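Long-range contacts in conserved hypothetical secreted protein (Helicobacter pylori, PDB 4RNZ), which is a cell shape-determining metallopeptidase of the M23B family that probably cleaves peptidoglycan with the help of a zinc ion: residues D32-S36 against P218-D223; S236-F242 against V253-L257; I20-L24 against D76-D80. One frame throughout, in Å; residues are numbered along the deposited sequence.

Interaction 1 (D32-S36 against P218-D223); sequences DKELS and PHYGVD. With ZN (zinc ion), chain B.
Glu34, His219 and Asp223 meet at a zinc ion, each giving one atom to it: Glu34 OE2, His219 NE2 and Asp223 OD1 all lie 2.0 Å from the metal, and His301 supplies the fourth ligand. The planes of the Glu34 carboxylate and the His219 imidazole are only 7° apart, with OE2 of Glu34 at the ring's edge, 3.2 Å from NE2 of His219; the two atoms stand this close because they share the metal, not a hydrogen. The Asp223 and Glu34 side chains approach the ion from opposite directions, their carboxylates turned 75° from each other, and metal charge probably offsets the repulsion between the two acids. Extended beyond CG, Glu34 reaches from helix 30-36 to the ion.

Second-shell hydrogen bonds fix the ligands' rotation. His266 NE2 is bonded to Glu34 OE1, the oxygen not bound to zinc, while His219 ND1 is bonded to the carbonyl of Pro203.

Leu35 packs alongside. Its CD1 is pressed against the carbonyl O of Pro218 at 3.2 Å, and has apolar neighbours in Pro218 CB at 4.4 Å and Tyr220 CD2 at 4.0 Å. One methyl thus reaches both residues, with chi1 at -133°, off the staggered positions, in keeping with the tight fit.

His219, Asp223 and His301 form the zinc site characteristic of M23 metallopeptidases; here a glutamate from the N-terminal region completes the coordination, consistent with a self-inhibited, latent form.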
ATOM      1  N   ASP A  32       6.775  13.302 -13.838  1.00 37.04           N
ATOM      2  CA  ASP A  32       7.905  12.496 -13.353  1.00 34.46           C
ATOM      3  C   ASP A  32       8.458  12.989 -11.997  1.00 35.05           C
ATOM      4  O   ASP A  32       8.863  12.184 -11.159  1.00 30.50           O
ATOM      5  CB  ASP A  32       8.995  12.420 -14.410  1.00 36.72           C
ATOM      6  CG  ASP A  32       8.669  11.431 -15.521  1.00 38.29           C
ATOM      7  OD1 ASP A  32       7.723  10.631 -15.371  1.00 37.05           O
ATOM      8  OD2 ASP A  32       9.372  11.457 -16.554  1.00 38.92           O
ATOM      9  N   LYS A  33       8.467  14.300 -11.760  1.00 32.81           N
ATOM     10  CA  LYS A  33       8.826  14.803 -10.437  1.00 33.66           C
ATOM     11  C   LYS A  33       7.887  14.291  -9.344  1.00 31.60           C
ATOM     12  O   LYS A  33       8.347  13.876  -8.291  1.00 33.53           O
ATOM     13  CB  LYS A  33       8.846  16.325 -10.427  1.00 34.20           C
ATOM     14  CG  LYS A  33      10.039  16.876 -11.179  1.00 36.28           C
ATOM     15  CD  LYS A  33      10.071  18.394 -11.138  1.00 37.72           C
ATOM     16  CE  LYS A  33      11.463  18.931 -11.410  1.00 41.90           C
ATOM     17  NZ  LYS A  33      11.412  19.959 -12.476  1.00 41.64           N
ATOM     18  N   GLU A  34       6.579  14.317  -9.595  1.00 34.32           N
ATOM     19  CA  GLU A  34       5.621  13.783  -8.620  1.00 37.51           C
ATOM     20  C   GLU A  34       5.950  12.307  -8.323  1.00 33.85           C
ATOM     21  O   GLU A  34       5.975  11.867  -7.179  1.00 32.92           O
ATOM     22  CB  GLU A  34       4.182  13.883  -9.133  1.00 38.79           C
ATOM     23  CG  GLU A  34       3.549  15.263  -9.033  1.00 42.54           C
ATOM     24  CD  GLU A  34       2.013  15.226  -9.114  1.00 40.82           C
ATOM     25  OE1 GLU A  34       1.378  16.186  -8.644  1.00 37.97           O
ATOM     26  OE2 GLU A  34       1.433  14.247  -9.639  1.00 38.26           O
ATOM     27  N   LEU A  35       6.237  11.567  -9.378  1.00 33.10           N
ATOM     28  CA  LEU A  35       6.568  10.145  -9.281  1.00 36.04           C
ATOM     29  C   LEU A  35       7.796   9.955  -8.362  1.00 34.87           C
ATOM     30  O   LEU A  35       7.790   9.123  -7.429  1.00 33.02           O
ATOM     31  CB  LEU A  35       6.807   9.615 -10.700  1.00 38.04           C
ATOM     32  CG  LEU A  35       6.214   8.331 -11.247  1.00 42.01           C
ATOM     33  CD1 LEU A  35       4.755   8.123 -10.867  1.00 43.80           C
ATOM     34  CD2 LEU A  35       6.395   8.330 -12.759  1.00 40.32           C
ATOM     35  N   SER A  36       8.811  10.794  -8.577  1.00 31.70           N
ATOM     36  CA  SER A  36      10.040  10.749  -7.814  1.00 30.38           C
ATOM     37  C   SER A  36       9.900  11.124  -6.357  1.00 29.30           C
ATOM     38  O   SER A  36      10.763  10.797  -5.573  1.00 27.79           O
ATOM     39  CB  SER A  36      11.086  11.666  -8.453  1.00 33.42           C
ATOM     40  OG  SER A  36      10.843  13.031  -8.136  1.00 35.67           O
ATOM     41  N   PRO A 218       2.349   6.199 -15.482  1.00 48.41           N
ATOM     42  CA  PRO A 218       1.880   5.900 -14.114  1.00 44.03           C
ATOM     43  C   PRO A 218       1.668   7.154 -13.285  1.00 37.53           C
ATOM     44  O   PRO A 218       2.565   7.981 -13.204  1.00 37.74           O
ATOM     45  CB  PRO A 218       3.014   5.069 -13.506  1.00 45.11           C
ATOM     46  CG  PRO A 218       3.953   4.784 -14.614  1.00 45.26           C
ATOM     47  CD  PRO A 218       3.764   5.850 -15.643  1.00 48.89           C
ATOM     48  N   HIS A 219       0.506   7.281 -12.656  1.00 35.29           N
ATOM     49  CA  HIS A 219       0.213   8.439 -11.792  1.00 33.17           C
ATOM     50  C   HIS A 219      -0.453   7.963 -10.509  1.00 33.67           C
ATOM     51  O   HIS A 219      -1.561   7.438 -10.544  1.00 31.15           O
ATOM     52  CB  HIS A 219      -0.669   9.439 -12.534  1.00 33.20           C
ATOM     53  CG  HIS A 219      -1.016  10.666 -11.741  1.00 31.25           C
ATOM     54  ND1 HIS A 219      -2.314  11.101 -11.580  1.00 33.23           N
ATOM     55  CD2 HIS A 219      -0.242  11.533 -11.051  1.00 31.13           C
ATOM     56  CE1 HIS A 219      -2.321  12.200 -10.849  1.00 31.82           C
ATOM     57  NE2 HIS A 219      -1.075  12.489 -10.526  1.00 31.93           N
ATOM     58  N   TYR A 220       0.245   8.118  -9.382  1.00 30.09           N
ATOM     59  CA  TYR A 220      -0.160   7.472  -8.145  1.00 31.79           C
ATOM     60  C   TYR A 220      -1.025   8.388  -7.246  1.00 29.05           C
ATOM     61  O   TYR A 220      -0.851   8.435  -6.034  1.00 32.20           O
ATOM     62  CB  TYR A 220       1.061   6.936  -7.406  1.00 32.61           C
ATOM     63  CG  TYR A 220       1.765   5.771  -8.100  1.00 32.79           C
ATOM     64  CD1 TYR A 220       1.045   4.775  -8.745  1.00 33.28           C
ATOM     65  CD2 TYR A 220       3.159   5.664  -8.084  1.00 36.22           C
ATOM     66  CE1 TYR A 220       1.692   3.706  -9.368  1.00 33.60           C
ATOM     67  CE2 TYR A 220       3.815   4.601  -8.709  1.00 35.74           C
ATOM     68  CZ  TYR A 220       3.072   3.629  -9.347  1.00 34.39           C
ATOM     69  OH  TYR A 220       3.692   2.564  -9.958  1.00 37.34           O
ATOM     70  N   GLY A 221      -1.983   9.064  -7.862  1.00 28.45           N
ATOM     71  CA  GLY A 221      -2.924   9.928  -7.153  1.00 26.92           C
ATOM     72  C   GLY A 221      -3.894  10.482  -8.171  1.00 27.37           C
ATOM     73  O   GLY A 221      -3.936  10.035  -9.298  1.00 28.16           O
ATOM     74  N   VAL A 222      -4.710  11.429  -7.739  1.00 29.01           N
ATOM     75  CA  VAL A 222      -5.644  12.128  -8.618  1.00 30.61           C
ATOM     76  C   VAL A 222      -5.219  13.579  -8.565  1.00 28.81           C
ATOM     77  O   VAL A 222      -5.002  14.117  -7.485  1.00 29.77           O
ATOM     78  CB  VAL A 222      -7.096  12.020  -8.121  1.00 31.66           C
ATOM     79  CG1 VAL A 222      -8.030  12.833  -9.017  1.00 33.67           C
ATOM     80  CG2 VAL A 222      -7.527  10.575  -8.065  1.00 33.93           C
ATOM     81  N   ASP A 223      -5.073  14.193  -9.730  1.00 30.84           N
ATOM     82  CA  ASP A 223      -4.797  15.625  -9.822  1.00 31.19           C
ATOM     83  C   ASP A 223      -6.116  16.345 -10.030  1.00 31.56           C
ATOM     84  O   ASP A 223      -6.830  16.102 -11.007  1.00 32.32           O
ATOM     85  CB  ASP A 223      -3.824  15.934 -10.961  1.00 32.93           C
ATOM     86  CG  ASP A 223      -2.414  15.488 -10.653  1.00 34.29           C
ATOM     87  OD1 ASP A 223      -2.127  15.161  -9.489  1.00 31.17           O
ATOM     88  OD2 ASP A 223      -1.580  15.460 -11.567  1.00 34.17           O
TER
HETATM   89 ZN    ZN B 501      -0.531  14.005  -9.377  1.00 32.61          ZN

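Interaction 2 (S236-F242 against V253-L257); sequences SDGRVGF and VEIHL
Val240 and Ile255 face each other as a non-hydrogen-bonded pair of an antiparallel beta ladder, part of the sheet of the M23 peptidase region. Their side chains cross at a slant on one face, where Val240 CG2 comes 4.2 Å from Ile255 CG1. The gamma methyl of Ile255, CG2, leans over Gly238 and lies 3.7 Å from its CA; Gly238, whose phi/psi of 162°/-165° already call for a residue without CB, lets the methyl sit this close to the strand. Beta-branched residues suit this face, which also packs on Val280 and Tyr264 of the neighbouring strands.

On the other face Arg239 and His256 form a hydrogen-bonded pair, but their side chains diverge. The extended arginine carries its NE away to the carbonyl of Gly277. The imidazole of His256 instead lies along the adjoining strand: its edge is turned to O of Arg239, and CE1 sits 3.8 Å from CA of Gly241, a place kept clear by the lack of a side chain. Farther along, Glu254 runs beside Phe242, its OE1 4.0 Å from the phenylalanine CB, while its two carboxylate oxygens make salt bridges to Arg261 and Lys246. Lys246 also forms a cation-pi contact with the Phe242 ring, so one lysine serves both residues.

At the far end Leu257, with CG anti to the backbone N (chi1 -179°), gathers its side chain round O of Asp237, CB and CD2 both 3.4 Å from that oxygen, which also accepts a hydrogen bond from Ser236 OG.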
ATOM      1  N   SER A 236     -10.667  12.093   5.306  1.00 26.53           N
ATOM      2  CA  SER A 236     -10.913  11.128   6.361  1.00 28.95           C
ATOM      3  C   SER A 236     -10.455  11.645   7.726  1.00 28.33           C
ATOM      4  O   SER A 236      -9.768  12.664   7.835  1.00 29.17           O
ATOM      5  CB  SER A 236     -10.135   9.838   6.094  1.00 30.03           C
ATOM      6  OG  SER A 236      -8.738  10.064   6.264  1.00 28.67           O
ATOM      7  N   ASP A 237     -10.832  10.902   8.751  1.00 28.31           N
ATOM      8  CA  ASP A 237     -10.205  11.029  10.048  1.00 28.96           C
ATOM      9  C   ASP A 237      -8.794  10.539   9.895  1.00 30.18           C
ATOM     10  O   ASP A 237      -8.487   9.776   8.963  1.00 30.51           O
ATOM     11  CB  ASP A 237     -10.861  10.141  11.103  1.00 29.41           C
ATOM     12  CG  ASP A 237     -12.241  10.611  11.515  1.00 32.07           C
ATOM     13  OD1 ASP A 237     -12.726  11.670  11.040  1.00 30.63           O
ATOM     14  OD2 ASP A 237     -12.826   9.892  12.335  1.00 29.60           O
ATOM     15  N   GLY A 238      -7.939  10.945  10.826  1.00 30.20           N
ATOM     16  CA  GLY A 238      -6.618  10.332  10.924  1.00 32.56           C
ATOM     17  C   GLY A 238      -5.639  11.163  11.701  1.00 33.18           C
ATOM     18  O   GLY A 238      -6.019  12.111  12.397  1.00 30.85           O
ATOM     19  N   ARG A 239      -4.365  10.812  11.554  1.00 35.04           N
ATOM     20  CA  ARG A 239      -3.278  11.513  12.243  1.00 35.91           C
ATOM     21  C   ARG A 239      -2.230  11.975  11.253  1.00 32.10           C
ATOM     22  O   ARG A 239      -1.816  11.212  10.374  1.00 32.76           O
ATOM     23  CB  ARG A 239      -2.623  10.607  13.294  1.00 40.73           C
ATOM     24  CG  ARG A 239      -1.774  11.387  14.283  1.00 46.58           C
ATOM     25  CD  ARG A 239      -1.246  10.504  15.401  1.00 52.44           C
ATOM     26  NE  ARG A 239      -0.506  11.287  16.398  1.00 59.53           N
ATOM     27  CZ  ARG A 239       0.071  10.770  17.484  1.00 64.71           C
ATOM     28  NH1 ARG A 239      -0.014   9.467  17.732  1.00 69.26           N
ATOM     29  NH2 ARG A 239       0.727  11.559  18.335  1.00 64.11           N
ATOM     30  N   VAL A 240      -1.801  13.219  11.391  1.00 32.46           N
ATOM     31  CA  VAL A 240      -0.788  13.770  10.507  1.00 35.59           C
ATOM     32  C   VAL A 240       0.544  13.074  10.764  1.00 37.00           C
ATOM     33  O   VAL A 240       1.000  13.032  11.885  1.00 34.76           O
ATOM     34  CB  VAL A 240      -0.602  15.274  10.719  1.00 36.30           C
ATOM     35  CG1 VAL A 240       0.510  15.826   9.823  1.00 35.54           C
ATOM     36  CG2 VAL A 240      -1.894  15.993  10.422  1.00 36.76           C
ATOM     37  N   GLY A 241       1.151  12.540   9.715  1.00 39.73           N
ATOM     38  CA  GLY A 241       2.460  11.884   9.818  1.00 42.83           C
ATOM     39  C   GLY A 241       3.549  12.827   9.384  1.00 45.06           C
ATOM     40  O   GLY A 241       4.479  13.089  10.110  1.00 57.82           O
ATOM     41  N   PHE A 242       3.430  13.337   8.179  1.00 48.73           N
ATOM     42  CA  PHE A 242       4.388  14.285   7.661  1.00 45.61           C
ATOM     43  C   PHE A 242       3.642  15.527   7.228  1.00 44.87           C
ATOM     44  O   PHE A 242       2.496  15.477   6.782  1.00 45.33           O
ATOM     45  CB  PHE A 242       5.163  13.691   6.481  1.00 44.77           C
ATOM     46  CG  PHE A 242       6.081  14.675   5.806  1.00 41.80           C
ATOM     47  CD1 PHE A 242       5.613  15.502   4.785  1.00 42.09           C
ATOM     48  CD2 PHE A 242       7.420  14.770   6.180  1.00 42.08           C
ATOM     49  CE1 PHE A 242       6.451  16.415   4.157  1.00 41.00           C
ATOM     50  CE2 PHE A 242       8.265  15.680   5.555  1.00 42.10           C
ATOM     51  CZ  PHE A 242       7.774  16.509   4.554  1.00 43.89           C
ATOM     52  N   VAL A 253       0.815  17.392   3.080  1.00 32.59           N
ATOM     53  CA  VAL A 253       0.388  16.818   4.347  1.00 31.03           C
ATOM     54  C   VAL A 253       0.079  15.364   4.074  1.00 32.05           C
ATOM     55  O   VAL A 253      -0.531  15.033   3.047  1.00 33.67           O
ATOM     56  CB  VAL A 253      -0.920  17.482   4.850  1.00 32.36           C
ATOM     57  CG1 VAL A 253      -1.503  16.726   6.048  1.00 32.63           C
ATOM     58  CG2 VAL A 253      -0.675  18.942   5.188  1.00 31.74           C
ATOM     59  N   GLU A 254       0.483  14.512   5.007  1.00 29.85           N
ATOM     60  CA  GLU A 254       0.226  13.087   4.953  1.00 31.96           C
ATOM     61  C   GLU A 254      -0.494  12.737   6.228  1.00 30.73           C
ATOM     62  O   GLU A 254      -0.098  13.166   7.306  1.00 32.22           O
ATOM     63  CB  GLU A 254       1.542  12.294   4.820  1.00 34.44           C
ATOM     64  CG  GLU A 254       2.369  12.749   3.617  1.00 35.37           C
ATOM     65  CD  GLU A 254       3.532  11.809   3.295  1.00 39.75           C
ATOM     66  OE1 GLU A 254       3.730  10.843   4.053  1.00 38.68           O
ATOM     67  OE2 GLU A 254       4.232  12.050   2.280  1.00 39.01           O
ATOM     68  N   ILE A 255      -1.584  12.000   6.074  1.00 32.34           N
ATOM     69  CA  ILE A 255      -2.432  11.586   7.171  1.00 31.70           C
ATOM     70  C   ILE A 255      -2.578  10.077   7.132  1.00 31.99           C
ATOM     71  O   ILE A 255      -2.730   9.493   6.056  1.00 31.42           O
ATOM     72  CB  ILE A 255      -3.819  12.263   7.053  1.00 31.59           C
ATOM     73  CG1 ILE A 255      -3.697  13.748   7.398  1.00 33.32           C
ATOM     74  CG2 ILE A 255      -4.849  11.578   7.953  1.00 30.95           C
ATOM     75  CD1 ILE A 255      -4.775  14.626   6.769  1.00 33.83           C
ATOM     76  N   HIS A 256      -2.553   9.450   8.311  1.00 33.20           N
ATOM     77  CA  HIS A 256      -2.684   8.003   8.438  1.00 32.25           C
ATOM     78  C   HIS A 256      -3.951   7.610   9.167  1.00 32.15           C
ATOM     79  O   HIS A 256      -4.332   8.237  10.166  1.00 29.31           O
ATOM     80  CB  HIS A 256      -1.520   7.420   9.227  1.00 34.36           C
ATOM     81  CG  HIS A 256      -0.194   7.633   8.591  1.00 36.31           C
ATOM     82  ND1 HIS A 256       0.415   8.868   8.541  1.00 42.88           N
ATOM     83  CD2 HIS A 256       0.649   6.773   7.980  1.00 36.27           C
ATOM     84  CE1 HIS A 256       1.574   8.764   7.917  1.00 38.53           C
ATOM     85  NE2 HIS A 256       1.748   7.502   7.582  1.00 40.11           N
ATOM     86  N   LEU A 257      -4.579   6.551   8.671  1.00 32.77           N
ATOM     87  CA  LEU A 257      -5.772   5.990   9.276  1.00 33.86           C
ATOM     88  C   LEU A 257      -5.774   4.513   8.966  1.00 32.89           C
ATOM     89  O   LEU A 257      -5.875   4.116   7.792  1.00 27.87           O
ATOM     90  CB  LEU A 257      -7.049   6.654   8.719  1.00 32.91           C
ATOM     91  CG  LEU A 257      -8.357   6.128   9.325  1.00 34.03           C
ATOM     92  CD1 LEU A 257      -8.482   6.522  10.793  1.00 35.63           C
ATOM     93  CD2 LEU A 257      -9.567   6.620   8.544  1.00 34.94           C
TER

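Interaction 3 (I20-L24 against D76-D80); sequences IPQKL and DYFLD
Tyr77 meets Leu24 at its base and Ile20 and Pro21 along its ring. Its CB touches CD2 of Leu24 at 3.8 Å, the two side chains crossing at about a right angle. The next atom, CG, is faced by the isoleucine, 3.7 Å from Ile20 CG2. One step further CD2 is approached by CD of Pro21 at 4.0 Å, while at the other edge of the ring CE1 lies near both Ile20 CG1 and CD1. The isoleucine CG1 stands over the ring face in a CH-pi contact, 3.9 Å from the centroid of Tyr77 and 14° from the normal. At the tip, OH bonds to the carbonyl of Leu55. A tyrosine suits this place because its flat ring receives aliphatic groups while its hydroxyl still reaches a backbone oxygen.

Strand 76-83 is an outermost strand of the five-stranded antiparallel sheet in the N-terminal region, and the turn leading into helix 23-26 lies against it. In Leu24 a chi1 of -165° swings CG opposite the backbone N and into that strand: its CG lies 3.9 Å from CB of Leu79, and its CD1 rests 3.7 Å from O of Tyr77. Leu79 in turn touches Leu11 of helix 11-17.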
ATOM      1  N   ILE A  20      26.016  13.455  -9.005  1.00 36.93           N
ATOM      2  CA  ILE A  20      25.332  13.283 -10.272  1.00 34.86           C
ATOM      3  C   ILE A  20      24.696  14.635 -10.561  1.00 35.79           C
ATOM      4  O   ILE A  20      24.090  15.213  -9.676  1.00 33.09           O
ATOM      5  CB  ILE A  20      24.244  12.200 -10.182  1.00 34.52           C
ATOM      6  CG1 ILE A  20      24.887  10.847  -9.865  1.00 37.59           C
ATOM      7  CG2 ILE A  20      23.428  12.142 -11.473  1.00 34.80           C
ATOM      8  CD1 ILE A  20      23.937   9.836  -9.250  1.00 37.65           C
ATOM      9  N   PRO A  21      24.848  15.154 -11.787  1.00 35.30           N
ATOM     10  CA  PRO A  21      24.271  16.460 -12.068  1.00 36.89           C
ATOM     11  C   PRO A  21      22.779  16.538 -11.738  1.00 34.85           C
ATOM     12  O   PRO A  21      21.973  15.712 -12.189  1.00 33.03           O
ATOM     13  CB  PRO A  21      24.480  16.616 -13.579  1.00 39.04           C
ATOM     14  CG  PRO A  21      25.675  15.764 -13.884  1.00 40.53           C
ATOM     15  CD  PRO A  21      25.545  14.588 -12.957  1.00 39.45           C
ATOM     16  N   GLN A  22      22.415  17.571 -11.003  1.00 35.75           N
ATOM     17  CA  GLN A  22      21.082  17.705 -10.478  1.00 34.09           C
ATOM     18  C   GLN A  22      20.034  18.011 -11.537  1.00 31.43           C
ATOM     19  O   GLN A  22      18.836  17.830 -11.287  1.00 28.91           O
ATOM     20  CB  GLN A  22      21.073  18.730  -9.344  1.00 40.17           C
ATOM     21  CG  GLN A  22      21.649  18.142  -8.059  1.00 42.33           C
ATOM     22  CD  GLN A  22      22.048  19.194  -7.033  1.00 46.99           C
ATOM     23  OE1 GLN A  22      21.208  19.910  -6.499  1.00 46.49           O
ATOM     24  NE2 GLN A  22      23.337  19.248  -6.720  1.00 47.61           N
ATOM     25  N   LYS A  23      20.469  18.440 -12.724  1.00 30.76           N
ATOM     26  CA  LYS A  23      19.537  18.630 -13.845  1.00 32.21           C
ATOM     27  C   LYS A  23      18.834  17.353 -14.217  1.00 30.86           C
ATOM     28  O   LYS A  23      17.792  17.376 -14.864  1.00 32.19           O
ATOM     29  CB  LYS A  23      20.253  19.164 -15.077  1.00 34.37           C
ATOM     30  CG  LYS A  23      21.186  18.171 -15.742  1.00 37.95           C
ATOM     31  CD  LYS A  23      22.005  18.846 -16.840  1.00 41.83           C
ATOM     32  CE  LYS A  23      23.305  18.085 -17.093  1.00 45.65           C
ATOM     33  NZ  LYS A  23      24.133  18.809 -18.083  1.00 48.30           N
ATOM     34  N   LEU A  24      19.452  16.224 -13.888  1.00 32.43           N
ATOM     35  CA  LEU A  24      18.801  14.934 -14.072  1.00 33.24           C
ATOM     36  C   LEU A  24      17.424  14.922 -13.386  1.00 29.52           C
ATOM     37  O   LEU A  24      16.464  14.380 -13.913  1.00 30.07           O
ATOM     38  CB  LEU A  24      19.710  13.808 -13.562  1.00 33.47           C
ATOM     39  CG  LEU A  24      19.350  12.390 -13.995  1.00 36.39           C
ATOM     40  CD1 LEU A  24      19.282  12.274 -15.509  1.00 36.58           C
ATOM     41  CD2 LEU A  24      20.357  11.391 -13.426  1.00 37.23           C
ATOM     42  N   ASP A  76      27.400  10.604 -19.558  1.00 41.21           N
ATOM     43  CA  ASP A  76      26.168  11.192 -19.036  1.00 41.53           C
ATOM     44  C   ASP A  76      25.365  10.219 -18.201  1.00 41.24           C
ATOM     45  O   ASP A  76      25.435   9.007 -18.399  1.00 39.86           O
ATOM     46  CB  ASP A  76      25.287  11.685 -20.177  1.00 43.62           C
ATOM     47  CG  ASP A  76      25.918  12.819 -20.939  1.00 45.90           C
ATOM     48  OD1 ASP A  76      26.230  13.841 -20.296  1.00 42.94           O
ATOM     49  OD2 ASP A  76      26.111  12.668 -22.168  1.00 45.52           O
ATOM     50  N   TYR A  77      24.577  10.779 -17.285  1.00 38.42           N
ATOM     51  CA  TYR A  77      23.671  10.005 -16.461  1.00 35.00           C
ATOM     52  C   TYR A  77      22.303  10.109 -17.061  1.00 34.97           C
ATOM     53  O   TYR A  77      21.959  11.101 -17.719  1.00 34.01           O
ATOM     54  CB  TYR A  77      23.661  10.519 -15.022  1.00 35.33           C
ATOM     55  CG  TYR A  77      24.834  10.045 -14.198  1.00 35.74           C
ATOM     56  CD1 TYR A  77      24.774   8.852 -13.486  1.00 36.46           C
ATOM     57  CD2 TYR A  77      25.997  10.797 -14.109  1.00 35.48           C
ATOM     58  CE1 TYR A  77      25.837   8.426 -12.708  1.00 37.36           C
ATOM     59  CE2 TYR A  77      27.060  10.382 -13.343  1.00 36.19           C
ATOM     60  CZ  TYR A  77      26.984   9.197 -12.642  1.00 36.90           C
ATOM     61  OH  TYR A  77      28.055   8.800 -11.875  1.00 37.76           O
ATOM     62  N   PHE A  78      21.518   9.061 -16.848  1.00 32.73           N
ATOM     63  CA  PHE A  78      20.164   8.996 -17.355  1.00 32.26           C
ATOM     64  C   PHE A  78      19.239   8.521 -16.245  1.00 29.70           C
ATOM     65  O   PHE A  78      19.689   7.881 -15.335  1.00 28.79           O
ATOM     66  CB  PHE A  78      20.137   8.023 -18.517  1.00 34.45           C
ATOM     67  CG  PHE A  78      20.869   8.532 -19.726  1.00 34.81           C
ATOM     68  CD1 PHE A  78      22.238   8.334 -19.864  1.00 36.72           C
ATOM     69  CD2 PHE A  78      20.202   9.258 -20.685  1.00 36.57           C
ATOM     70  CE1 PHE A  78      22.906   8.832 -20.969  1.00 38.46           C
ATOM     71  CE2 PHE A  78      20.877   9.770 -21.796  1.00 38.27           C
ATOM     72  CZ  PHE A  78      22.219   9.543 -21.933  1.00 36.97           C
ATOM     73  N   LEU A  79      17.947   8.808 -16.349  1.00 30.73           N
ATOM     74  CA  LEU A  79      17.006   8.357 -15.344  1.00 30.74           C
ATOM     75  C   LEU A  79      15.775   7.849 -16.026  1.00 33.47           C
ATOM     76  O   LEU A  79      15.131   8.589 -16.776  1.00 32.47           O
ATOM     77  CB  LEU A  79      16.694   9.519 -14.409  1.00 32.03           C
ATOM     78  CG  LEU A  79      15.985   9.184 -13.110  1.00 31.05           C
ATOM     79  CD1 LEU A  79      16.345  10.213 -12.049  1.00 31.36           C
ATOM     80  CD2 LEU A  79      14.484   9.071 -13.345  1.00 32.88           C
ATOM     81  N   ASP A  80      15.469   6.572 -15.803  1.00 28.65           N
ATOM     82  CA  ASP A  80      14.265   5.967 -16.346  1.00 32.09           C
ATOM     83  C   ASP A  80      13.400   5.504 -15.184  1.00 28.64           C
ATOM     84  O   ASP A  80      13.909   5.206 -14.116  1.00 28.35           O
ATOM     85  CB  ASP A  80      14.563   4.737 -17.231  1.00 31.39           C
ATOM     86  CG  ASP A  80      15.355   5.074 -18.472  1.00 37.09           C
ATOM     87  OD1 ASP A  80      15.161   6.163 -19.024  1.00 38.11           O
ATOM     88  OD2 ASP A  80      16.169   4.234 -18.905  1.00 37.41           O
TER

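From the N terminus, the segment 20-24 comes first, followed by 32-36, with helices 23-26 and 30-36 succeeding each other. Strand 76-83 then closes interaction 3, a loop within the N-terminal region. Interaction 1 opens inside that loop and closes only at 218-223, so the two cross, and it ties the N-terminal region to the peptidase region across a span of 181 residues. Interaction 2 opens after interaction 1 has closed and forms a short local loop within the peptidase region; interactions 1 and 2 reach the same sheet, their centres about 19 Å apart. Interactions 2 and 3 stand in series, their centres about 33 Å apart.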